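Local structure of NAD-dependent aldehyde dehydrogenase (Burkholderia multivorans, 5UJU) at residues 166-171 with 228-233; 172-177 with 545-550; 176-181 with 552-557; 183-188 with 193-198. The protein probably oxidises aldehydes to carboxylic acids with NAD+ as hydride acceptor, L-glutamate gamma-semialdehyde being one possible substrate. All blocks are in the same frame, centred on the assembly; numbering follows the deposited sequence. Where two conformers were deposited one is given.

Interaction 1: residues 166-171 with 228-233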
# COMPACT_ATOMS: atom_id res chain seq x y z
N GLU A 166 -3.32 5.35 -17.37
CA GLU A 166 -3.08 6.02 -16.09
C GLU A 166 -2.41 5.08 -15.09
O GLU A 166 -1.46 5.47 -14.41
CB GLU A 166 -4.42 6.53 -15.55
CG GLU A 166 -4.32 7.26 -14.24
CD GLU A 166 -5.68 7.74 -13.77
OE1 GLU A 166 -6.59 6.89 -13.67
OE2 GLU A 166 -5.84 8.94 -13.52
N ALA A 167 -2.91 3.85 -14.99
CA ALA A 167 -2.30 2.88 -14.08
C ALA A 167 -0.86 2.57 -14.47
O ALA A 167 0.02 2.46 -13.61
CB ALA A 167 -3.14 1.61 -14.04
N VAL A 168 -0.59 2.43 -15.78
CA VAL A 168 0.77 2.18 -16.24
C VAL A 168 1.67 3.36 -15.90
O VAL A 168 2.82 3.18 -15.45
CB VAL A 168 0.78 1.89 -17.75
CG1 VAL A 168 2.21 1.82 -18.28
CG2 VAL A 168 0.04 0.59 -18.05
N ALA A 169 1.15 4.58 -16.05
CA ALA A 169 1.95 5.78 -15.77
C ALA A 169 2.31 5.87 -14.29
O ALA A 169 3.46 6.19 -13.95
CB ALA A 169 1.19 7.03 -16.22
N TYR A 170 1.35 5.60 -13.40
CA TYR A 170 1.66 5.58 -11.96
C TYR A 170 2.69 4.50 -11.63
O TYR A 170 3.60 4.73 -10.82
CB TYR A 170 0.38 5.36 -11.15
CG TYR A 170 -0.34 6.66 -10.84
CD1 TYR A 170 -1.39 7.09 -11.63
CD2 TYR A 170 0.08 7.47 -9.80
CE1 TYR A 170 -2.05 8.31 -11.35
CE2 TYR A 170 -0.55 8.67 -9.51
CZ TYR A 170 -1.61 9.08 -10.29
OH TYR A 170 -2.22 10.26 -10.01
N ALA A 171 2.55 3.31 -12.22
CA ALA A 171 3.54 2.25 -12.01
C ALA A 171 4.93 2.71 -12.42
O ALA A 171 5.87 2.68 -11.63
CB ALA A 171 3.14 0.99 -12.78
N ASP A 228 -1.00 -4.59 -12.68
CA ASP A 228 -0.33 -5.87 -12.49
C ASP A 228 0.75 -6.07 -13.55
O ASP A 228 1.91 -6.35 -13.23
CB ASP A 228 -1.35 -7.01 -12.55
CG ASP A 228 -2.12 -7.22 -11.24
OD1 ASP A 228 -1.76 -6.62 -10.21
OD2 ASP A 228 -3.11 -8.00 -11.25
N LEU A 229 0.39 -5.91 -14.83
CA LEU A 229 1.32 -6.18 -15.93
C LEU A 229 2.49 -5.21 -15.92
O LEU A 229 3.64 -5.62 -16.09
CB LEU A 229 0.59 -6.10 -17.27
CG LEU A 229 -0.28 -7.29 -17.66
CD1 LEU A 229 -1.01 -6.96 -18.97
CD2 LEU A 229 0.60 -8.56 -17.80
N ALA A 230 2.21 -3.92 -15.70
CA ALA A 230 3.24 -2.89 -15.70
C ALA A 230 4.24 -3.06 -14.56
O ALA A 230 5.29 -2.41 -14.57
CB ALA A 230 2.60 -1.49 -15.63
N THR A 231 3.90 -3.84 -13.54
CA THR A 231 4.86 -4.12 -12.48
C THR A 231 5.38 -5.55 -12.55
O THR A 231 5.90 -6.08 -11.56
CB THR A 231 4.25 -3.82 -11.10
OG1 THR A 231 3.01 -4.54 -10.97
CG2 THR A 231 3.97 -2.30 -10.96
N GLY A 232 5.22 -6.20 -13.71
CA GLY A 232 5.89 -7.48 -13.95
C GLY A 232 5.16 -8.70 -13.45
O GLY A 232 5.73 -9.80 -13.48
N ASN A 233 3.94 -8.56 -12.97
CA ASN A 233 3.21 -9.71 -12.48
C ASN A 233 2.56 -10.45 -13.64
O ASN A 233 2.35 -9.90 -14.72
CB ASN A 233 2.14 -9.25 -11.48
CG ASN A 233 2.74 -8.58 -10.27
OD1 ASN A 233 3.18 -9.26 -9.36
ND2 ASN A 233 2.80 -7.25 -10.28
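The C-terminal end of helix 217-230, in the beta-alpha-beta unit of strands 191-211 and 234-238, packs on helix 158-175, with Ala230 and Thr231 meeting Val168 and Ala171. All contacts are between apolar groups. Ala171 CB and Ala230 CB point at each other across the interface and meet methyl to methyl at 3.8 Å. Val168 adds one branch: CG1 is anti to the backbone N (chi1 172°), which leaves CG2 beside the N and anti to the carbonyl carbon, 4.1 Å from Ala230 CB. Thr231 supplies the other flank, its CG2 standing 3.9 Å from Ala171 CB. Ala171 therefore sits against two methyl groups and Ala230 likewise against two. Such small side chains let the backbones come close, with Val168 CA and Ala230 CA only 5.7 Å apart. The same patch is closed by helix 97-132, whose Ile120 touches both Val168 and Ala230.

Thr231 OG1 is hydrogen-bonded to Ala227 O, while CG2 is the branch that meets Ala171. Asp228 O is gripped by three donors: Thr231 N, Asn233 N and Asn233 ND2. The last bond is 3.2 Å long with an N-H...O angle of 156°, and it arrives in the carbonyl plane on a lone pair, which, with Asn233 ND2 to Arg553 O and Gly206 N to Asn233 OD1, fixes the amide. Gly232, at positive phi, turns the chain, and its N bonds Leu229 O at 2.9 Å. The pair Asn233 N to Asp228 O and Gly232 N to Leu229 O defines a Schellman motif, here ending the crossover helix.

Interaction 2: residues 172-177 with 545-550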
# COMPACT_ATOMS: atom_id res chain seq x y z
N TRP A 172 5.06 3.19 -13.66
CA TRP A 172 6.35 3.69 -14.14
C TRP A 172 6.86 4.83 -13.26
O TRP A 172 8.06 4.93 -12.98
CB TRP A 172 6.22 4.13 -15.60
CG TRP A 172 7.44 4.81 -16.16
CD1 TRP A 172 7.53 6.07 -16.69
CD2 TRP A 172 8.77 4.27 -16.22
NE1 TRP A 172 8.82 6.34 -17.08
CE2 TRP A 172 9.60 5.25 -16.81
CE3 TRP A 172 9.33 3.04 -15.85
CZ2 TRP A 172 10.96 5.03 -17.03
CZ3 TRP A 172 10.69 2.83 -16.06
CH2 TRP A 172 11.49 3.83 -16.64
N ASP A 173 5.95 5.69 -12.77
CA ASP A 173 6.36 6.80 -11.91
C ASP A 173 7.12 6.31 -10.68
O ASP A 173 8.10 6.93 -10.25
CB ASP A 173 5.13 7.60 -11.50
CG ASP A 173 5.48 8.99 -10.98
OD1 ASP A 173 6.52 9.55 -11.36
OD2 ASP A 173 4.68 9.52 -10.19
N GLN A 174 6.68 5.19 -10.08
CA GLN A 174 7.40 4.58 -8.97
C GLN A 174 8.66 3.83 -9.43
O GLN A 174 9.70 3.90 -8.78
CB GLN A 174 6.50 3.60 -8.22
CG GLN A 174 5.29 4.19 -7.56
CD GLN A 174 5.70 5.28 -6.59
OE1 GLN A 174 6.77 5.21 -5.98
NE2 GLN A 174 4.86 6.28 -6.43
N LEU A 175 8.54 3.06 -10.51
CA LEU A 175 9.67 2.22 -10.93
C LEU A 175 10.87 3.07 -11.34
O LEU A 175 12.02 2.71 -11.06
CB LEU A 175 9.24 1.30 -12.08
CG LEU A 175 8.18 0.24 -11.76
CD1 LEU A 175 7.63 -0.42 -13.02
CD2 LEU A 175 8.72 -0.80 -10.79
N ARG A 176 10.63 4.20 -12.01
CA ARG A 176 11.74 5.00 -12.50
C ARG A 176 12.54 5.67 -11.38
O ARG A 176 13.64 6.16 -11.66
CB ARG A 176 11.24 6.07 -13.46
CG ARG A 176 10.47 7.17 -12.78
CD ARG A 176 9.77 8.03 -13.81
NE ARG A 176 9.02 9.10 -13.18
CZ ARG A 176 9.31 10.39 -13.30
NH1 ARG A 176 10.34 10.77 -14.05
NH2 ARG A 176 8.56 11.30 -12.70
N ARG A 177 12.04 5.69 -10.15
CA ARG A 177 12.73 6.32 -9.03
C ARG A 177 13.76 5.41 -8.37
O ARG A 177 14.42 5.83 -7.42
CB ARG A 177 11.72 6.76 -7.96
CG ARG A 177 10.56 7.58 -8.47
CD ARG A 177 9.65 8.01 -7.33
NE ARG A 177 8.28 8.25 -7.77
CZ ARG A 177 7.33 8.76 -6.99
NH1 ARG A 177 7.60 9.08 -5.73
NH2 ARG A 177 6.10 8.94 -7.47
N ALA A 545 -6.52 6.57 -9.93
CA ALA A 545 -5.40 5.75 -9.47
C ALA A 545 -4.41 6.69 -8.78
O ALA A 545 -4.40 7.89 -9.04
CB ALA A 545 -4.74 5.01 -10.63
N ASP A 546 -3.59 6.15 -7.88
CA ASP A 546 -2.59 6.95 -7.17
C ASP A 546 -1.38 6.07 -6.87
O ASP A 546 -1.31 4.90 -7.29
CB ASP A 546 -3.18 7.56 -5.89
CG ASP A 546 -3.68 6.51 -4.90
OD1 ASP A 546 -3.50 5.29 -5.12
OD2 ASP A 546 -4.25 6.91 -3.87
N ALA A 547 -0.43 6.63 -6.11
CA ALA A 547 0.79 5.90 -5.79
C ALA A 547 0.49 4.63 -5.00
O ALA A 547 1.09 3.59 -5.25
CB ALA A 547 1.76 6.80 -5.02
N ALA A 548 -0.42 4.71 -4.02
CA ALA A 548 -0.73 3.53 -3.23
C ALA A 548 -1.32 2.43 -4.09
O ALA A 548 -1.21 1.25 -3.75
CB ALA A 548 -1.69 3.88 -2.09
N PHE A 549 -1.94 2.80 -5.22
CA PHE A 549 -2.57 1.81 -6.07
C PHE A 549 -1.55 0.90 -6.77
O PHE A 549 -1.94 -0.20 -7.18
CB PHE A 549 -3.47 2.49 -7.11
CG PHE A 549 -4.32 1.54 -7.92
CD1 PHE A 549 -5.36 0.84 -7.33
CD2 PHE A 549 -4.07 1.33 -9.27
CE1 PHE A 549 -6.15 -0.04 -8.06
CE2 PHE A 549 -4.84 0.46 -10.02
CZ PHE A 549 -5.89 -0.23 -9.41
N VAL A 550 -0.29 1.32 -6.89
CA VAL A 550 0.72 0.54 -7.62
C VAL A 550 1.98 0.24 -6.80
O VAL A 550 2.70 -0.74 -7.11
CB VAL A 550 1.13 1.25 -8.93
CG1 VAL A 550 -0.05 1.46 -9.83
CG2 VAL A 550 1.84 2.57 -8.63
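Gln174 carries one side of this contact alone, touching Ala547 with its amide and Val550 with its aliphatic stem. The whole contact buries only 110 Å², summed over both segments. In its tight part, Gln174 CG lies beside the backbone N and the chain bends at the next bond (chi2 -57°), which brings the amide over Ala547: NE2 stands 3.4 Å from Ala547 CB. Lower on the stem, Gln174 CG meets Val550 CG2 at 4.0 Å, the two side chains crossing obliquely. The amide end lies at the dimer interface, where NE2 makes a weak hydrogen bond to Gln174 OE1 of the second subunit.

Away from this packed edge the helix end is looser and charged. Arg176, exposed to solvent, holds Asp173 side-on, with NE and NH2 both directed at OD1 (3.1 Å for Arg176 NE to Asp173 OD1, 3.0 Å for Arg176 NH2 to the same atom). Asp173 OD1 lies in the guanidinium plane of Arg176 and uses its anti lone pair toward NE. Arg177 was modelled in two conformers, and its part in this salt-bridge network is less certain. On the other segment, Asp546 is the N-cap of the short, weakly bonded helix 547-550: its OD1 accepts from Phe549 N at 2.9 Å, while OD2 pairs with Arg555 of the second subunit.

Beyond the two segments, Val550 also rests on Tyr170 of helix 158-175, and both Val550 and Phe549 reach Ala227 of helix 217-230. Trp172 meanwhile packs on Leu21 and Leu25, so helix 158-175 lies between helix 18-30 and the 547-550 turn.

Interaction 3: residues 176-181 with 552-557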
# COMPACT_ATOMS: atom_id res chain seq x y z
N ARG A 176 10.63 4.20 -12.01
CA ARG A 176 11.74 5.00 -12.50
C ARG A 176 12.54 5.67 -11.38
O ARG A 176 13.64 6.16 -11.66
CB ARG A 176 11.24 6.07 -13.46
CG ARG A 176 10.47 7.17 -12.78
CD ARG A 176 9.77 8.03 -13.81
NE ARG A 176 9.02 9.10 -13.18
CZ ARG A 176 9.31 10.39 -13.30
NH1 ARG A 176 10.34 10.77 -14.05
NH2 ARG A 176 8.56 11.30 -12.70
N ARG A 177 12.04 5.69 -10.15
CA ARG A 177 12.73 6.32 -9.03
C ARG A 177 13.76 5.41 -8.37
O ARG A 177 14.42 5.83 -7.42
CB ARG A 177 11.72 6.76 -7.96
CG ARG A 177 10.56 7.58 -8.47
CD ARG A 177 9.65 8.01 -7.33
NE ARG A 177 8.28 8.25 -7.77
CZ ARG A 177 7.33 8.76 -6.99
NH1 ARG A 177 7.60 9.08 -5.73
NH2 ARG A 177 6.10 8.94 -7.47
N ILE A 178 13.90 4.17 -8.84
CA ILE A 178 14.73 3.17 -8.19
C ILE A 178 15.95 2.93 -9.08
O ILE A 178 15.79 2.44 -10.21
CB ILE A 178 13.94 1.87 -7.96
CG1 ILE A 178 12.75 2.14 -7.03
CG2 ILE A 178 14.85 0.77 -7.39
CD1 ILE A 178 11.70 1.07 -7.09
N PRO A 179 17.16 3.26 -8.63
CA PRO A 179 18.33 3.05 -9.48
C PRO A 179 18.62 1.57 -9.68
O PRO A 179 18.32 0.74 -8.82
CB PRO A 179 19.46 3.73 -8.70
CG PRO A 179 19.06 3.54 -7.27
CD PRO A 179 17.53 3.71 -7.28
N ALA A 180 19.20 1.25 -10.83
CA ALA A 180 19.63 -0.13 -11.06
C ALA A 180 20.80 -0.48 -10.15
O ALA A 180 20.96 -1.65 -9.76
CB ALA A 180 20.04 -0.32 -12.52
N ASP A 181 21.63 0.49 -9.82
CA ASP A 181 22.76 0.27 -8.92
C ASP A 181 23.17 1.61 -8.33
O ASP A 181 22.71 2.67 -8.75
CB ASP A 181 23.92 -0.39 -9.67
CG ASP A 181 24.18 0.25 -11.01
OD1 ASP A 181 24.64 1.40 -11.05
OD2 ASP A 181 23.86 -0.40 -12.03
N ASN A 552 2.89 -1.11 -4.10
CA ASN A 552 3.07 -2.38 -3.41
C ASN A 552 3.05 -3.58 -4.36
O ASN A 552 3.15 -4.71 -3.88
CB ASN A 552 1.99 -2.57 -2.35
CG ASN A 552 2.52 -3.19 -1.08
OD1 ASN A 552 3.73 -3.36 -0.92
ND2 ASN A 552 1.62 -3.53 -0.17
N ARG A 553 2.86 -3.38 -5.66
CA ARG A 553 2.73 -4.52 -6.57
C ARG A 553 4.07 -5.06 -7.04
O ARG A 553 4.10 -6.10 -7.72
CB ARG A 553 1.88 -4.13 -7.79
CG ARG A 553 0.48 -3.57 -7.40
CD ARG A 553 -0.38 -3.32 -8.64
NE ARG A 553 -1.65 -2.67 -8.30
CZ ARG A 553 -2.84 -3.26 -8.33
NH1 ARG A 553 -2.98 -4.53 -8.71
NH2 ARG A 553 -3.92 -2.56 -7.97
N PHE A 554 5.17 -4.40 -6.71
CA PHE A 554 6.52 -4.90 -6.94
C PHE A 554 7.28 -4.71 -5.64
O PHE A 554 6.86 -3.94 -4.76
CB PHE A 554 7.24 -4.14 -8.08
CG PHE A 554 7.47 -2.69 -7.76
CD1 PHE A 554 8.67 -2.26 -7.20
CD2 PHE A 554 6.46 -1.76 -7.96
CE1 PHE A 554 8.87 -0.93 -6.87
CE2 PHE A 554 6.65 -0.42 -7.63
CZ PHE A 554 7.85 -0.01 -7.09
N ARG A 555 8.40 -5.43 -5.51
CA ARG A 555 9.32 -5.24 -4.41
C ARG A 555 10.72 -5.04 -4.99
O ARG A 555 10.93 -5.19 -6.20
CB ARG A 555 9.28 -6.42 -3.42
CG ARG A 555 7.90 -6.73 -2.82
CD ARG A 555 7.49 -5.78 -1.68
NE ARG A 555 7.16 -4.45 -2.18
CZ ARG A 555 7.36 -3.32 -1.51
NH1 ARG A 555 7.89 -3.35 -0.30
NH2 ARG A 555 7.05 -2.15 -2.07
N VAL A 556 11.66 -4.65 -4.13
CA VAL A 556 13.05 -4.42 -4.52
C VAL A 556 13.93 -5.35 -3.69
O VAL A 556 13.92 -5.28 -2.46
CB VAL A 556 13.47 -2.96 -4.33
CG1 VAL A 556 14.88 -2.72 -4.86
CG2 VAL A 556 12.49 -2.03 -5.04
N VAL A 557 14.69 -6.22 -4.37
CA VAL A 557 15.65 -7.11 -3.73
C VAL A 557 17.05 -6.59 -4.06
O VAL A 557 17.45 -6.53 -5.23
CB VAL A 557 15.48 -8.57 -4.19
CG1 VAL A 557 16.67 -9.42 -3.69
CG2 VAL A 557 14.17 -9.15 -3.67
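Ile178 faces Phe554 and Val556 where the loop after helix 158-175 passes over the start of strand 554-562, at the root of the beta arm that serves oligomerisation in aldehyde dehydrogenases. A single methyl does the touching. Ile178 CG1 stands beside the backbone N, anti to the carbonyl carbon (chi1 -62°), and CD1 continues outward from it in a nearly extended chain (chi2 161°), bringing the methyl into contact with both partners.

Ile178 and Phe554 approach from opposite directions, and the methyl meets the aromatic ring obliquely. Val556 instead slides past Ile178 the opposite way, offering CG2, which lies beside its own backbone N, to Ile178 CD1 at 3.8 Å. Phe554 and Val556 are two residues apart in the strand, and both direct their CB toward the loop; Arg555 between them starts in the other direction. Its side chain curls back so that NE bonds Phe554 O, and its guanidinium also forms a salt bridge with Asp546 of the second subunit.

Ile202 of strand 191-211 touches both Ile178 and Phe554, extending the apolar patch. The closest approach is Ile178 CD1 to Phe554 CE1, 3.5 Å, with CZ of the same ring at 4.0 Å.

Interaction 4: residues 183-188 with 193-198. With EDO (1,2-ethanediol), chain I.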
# COMPACT_ATOMS: atom_id res chain seq x y z
N HIS A 183 26.81 3.46 -6.22
CA HIS A 183 28.12 3.40 -5.58
C HIS A 183 28.00 4.02 -4.19
O HIS A 183 27.79 5.23 -4.06
CB HIS A 183 29.18 4.12 -6.40
CG HIS A 183 30.55 4.04 -5.80
ND1 HIS A 183 31.39 2.97 -6.00
CD2 HIS A 183 31.22 4.89 -4.98
CE1 HIS A 183 32.52 3.17 -5.35
NE2 HIS A 183 32.45 4.33 -4.73
N TRP A 184 28.15 3.19 -3.17
CA TRP A 184 27.99 3.60 -1.78
C TRP A 184 29.38 3.69 -1.17
O TRP A 184 30.05 2.67 -1.00
CB TRP A 184 27.13 2.58 -1.04
CG TRP A 184 26.76 2.95 0.36
CD1 TRP A 184 25.63 3.62 0.75
CD2 TRP A 184 27.49 2.65 1.55
NE1 TRP A 184 25.62 3.77 2.12
CE2 TRP A 184 26.74 3.18 2.64
CE3 TRP A 184 28.69 1.99 1.82
CZ2 TRP A 184 27.18 3.08 3.96
CZ3 TRP A 184 29.12 1.89 3.14
CH2 TRP A 184 28.36 2.43 4.20
N GLU A 185 29.81 4.91 -0.84
CA GLU A 185 31.15 5.13 -0.32
C GLU A 185 31.08 5.99 0.93
O GLU A 185 30.63 7.14 0.87
CB GLU A 185 32.07 5.77 -1.36
CG GLU A 185 33.49 5.96 -0.83
CD GLU A 185 34.51 6.26 -1.92
OE1 GLU A 185 34.33 5.79 -3.07
OE2 GLU A 185 35.49 6.97 -1.62
N LYS A 186 31.56 5.44 2.04
CA LYS A 186 31.43 6.08 3.35
C LYS A 186 32.80 6.43 3.89
O LYS A 186 33.60 5.52 4.16
CB LYS A 186 30.69 5.16 4.33
CG LYS A 186 30.64 5.72 5.75
CD LYS A 186 29.73 4.88 6.62
CE LYS A 186 29.79 5.33 8.07
NZ LYS A 186 28.90 4.48 8.93
N PRO A 187 33.11 7.71 4.07
CA PRO A 187 34.43 8.09 4.58
C PRO A 187 34.67 7.52 5.97
O PRO A 187 33.74 7.34 6.76
CB PRO A 187 34.38 9.62 4.61
CG PRO A 187 33.31 9.98 3.60
CD PRO A 187 32.29 8.89 3.71
N GLN A 188 35.93 7.24 6.26
CA GLN A 188 36.35 6.69 7.54
C GLN A 188 37.48 7.56 8.06
O GLN A 188 38.51 7.71 7.39
CB GLN A 188 36.81 5.24 7.39
CG GLN A 188 35.75 4.29 6.88
CD GLN A 188 34.71 3.94 7.92
OE1 GLN A 188 33.77 4.71 8.16
NE2 GLN A 188 34.85 2.78 8.54
N PRO A 193 38.08 4.45 3.00
CA PRO A 193 36.61 4.52 3.01
C PRO A 193 36.00 3.14 2.81
O PRO A 193 36.56 2.28 2.12
CB PRO A 193 36.28 5.46 1.85
CG PRO A 193 37.50 5.43 0.97
CD PRO A 193 38.66 5.25 1.90
N LEU A 194 34.84 2.93 3.42
CA LEU A 194 34.02 1.79 3.05
C LEU A 194 33.40 2.08 1.69
O LEU A 194 32.71 3.09 1.53
CB LEU A 194 32.94 1.52 4.09
CG LEU A 194 33.35 1.38 5.55
CD1 LEU A 194 32.10 1.12 6.37
CD2 LEU A 194 34.36 0.26 5.74
N ALA A 195 33.63 1.20 0.72
CA ALA A 195 33.09 1.38 -0.61
C ALA A 195 32.40 0.09 -1.03
O ALA A 195 33.02 -0.98 -1.00
CB ALA A 195 34.18 1.77 -1.61
N MET A 196 31.13 0.19 -1.40
CA MET A 196 30.37 -0.96 -1.83
C MET A 196 29.58 -0.59 -3.07
O MET A 196 29.19 0.56 -3.27
CB MET A 196 29.41 -1.45 -0.75
CG MET A 196 30.05 -1.63 0.61
SD MET A 196 28.94 -2.52 1.71
CE MET A 196 29.17 -4.19 1.09
N GLN A 197 29.33 -1.58 -3.91
CA GLN A 197 28.37 -1.41 -4.99
C GLN A 197 27.06 -2.05 -4.59
O GLN A 197 27.03 -3.23 -4.21
CB GLN A 197 28.87 -2.01 -6.30
CG GLN A 197 28.07 -1.46 -7.46
CD GLN A 197 28.28 -2.22 -8.73
OE1 GLN A 197 28.69 -3.38 -8.72
NE2 GLN A 197 28.01 -1.57 -9.86
N LYS A 198 25.99 -1.28 -4.67
CA LYS A 198 24.65 -1.77 -4.42
C LYS A 198 24.00 -2.08 -5.76
O LYS A 198 24.22 -1.38 -6.74
CB LYS A 198 23.81 -0.74 -3.65
CG LYS A 198 24.49 -0.11 -2.44
CD LYS A 198 24.80 -1.15 -1.38
CE LYS A 198 25.43 -0.53 -0.12
NZ LYS A 198 24.45 0.22 0.70
C1 EDO I . 26.63 -0.78 5.15
O1 EDO I . 25.40 -1.03 5.84
C2 EDO I . 26.35 -0.44 3.69
O2 EDO I . 25.37 -1.33 3.14
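Trp184 and Met196 exchange two backbone hydrogen bonds, 2.8 Å from Trp184 N to Met196 O and 2.7 Å from Met196 N to Trp184 O. Lys186 and Leu194 form the next hydrogen-bonded pair: Lys186 N to Leu194 O is 2.7 Å, whereas the return bond from Leu194 N is longer and more bent. Glu185 and Ala195 make the non-hydrogen-bonded pair between them.

Lys198 then reaches over the indole. Its chain bends twice, the last bend (chi4 73°) bringing NZ above one face of Trp184, 3.7 Å from the centroid of the five-membered ring and 18° off its normal, a cation-pi contact. The same ammonium forms a salt bridge with Asp530 of the second subunit and bonds O2 of a 1,2-ethanediol, probably from the crystallisation liquor, whose C2 covers the benzene part of that face. Met196 lies alongside the ring and makes an oblique Met-aromatic contact, its SD 5.3 Å from the six-membered centroid; Leu194 CB approaches CZ3 of the same indole at 4.0 Å.

The opposite face of the sheet carries His183, Glu185 and Ala195. His183 NE2 donates to Glu185 OE1 at 2.9 Å, on the anti lone pair and within the imidazole plane; that oxygen also accepts from Lys566 N. Glu185 runs alongside Pro193, OE2 approaching its CG.

Lys186 pairs with Glu39 of the second subunit. With strand axes 4.5 Å apart and 172° between directions, this is an antiparallel beta hairpin, part of the projecting arm, completed by strand 554-562, that in aldehyde dehydrogenases contributes to subunit association.

In the fold
Helix 158-175 supplies interactions 1 and 2, and the loop after it starts interaction 3. From 166-171, interaction 1 closes a loop of 56 residues at the end of helix 217-230. Interactions 2 and 3, sharing Arg176 and Arg177, span some 370 residues to reach the C-terminal part of the chain at 545-550 and 552-557; both cross interaction 1. Interaction 4 is the local hairpin, nested inside all three loops. Interactions 1, 2 and 3 touch: Tyr170 packs on Val550, Asp228 forms a salt bridge with Arg553, and Leu175 packs on Phe554. Interaction 4, about 21 Å from interaction 3 between centres yet touching it at Asp181 and Lys198, carries the same sheet outward to the second subunit.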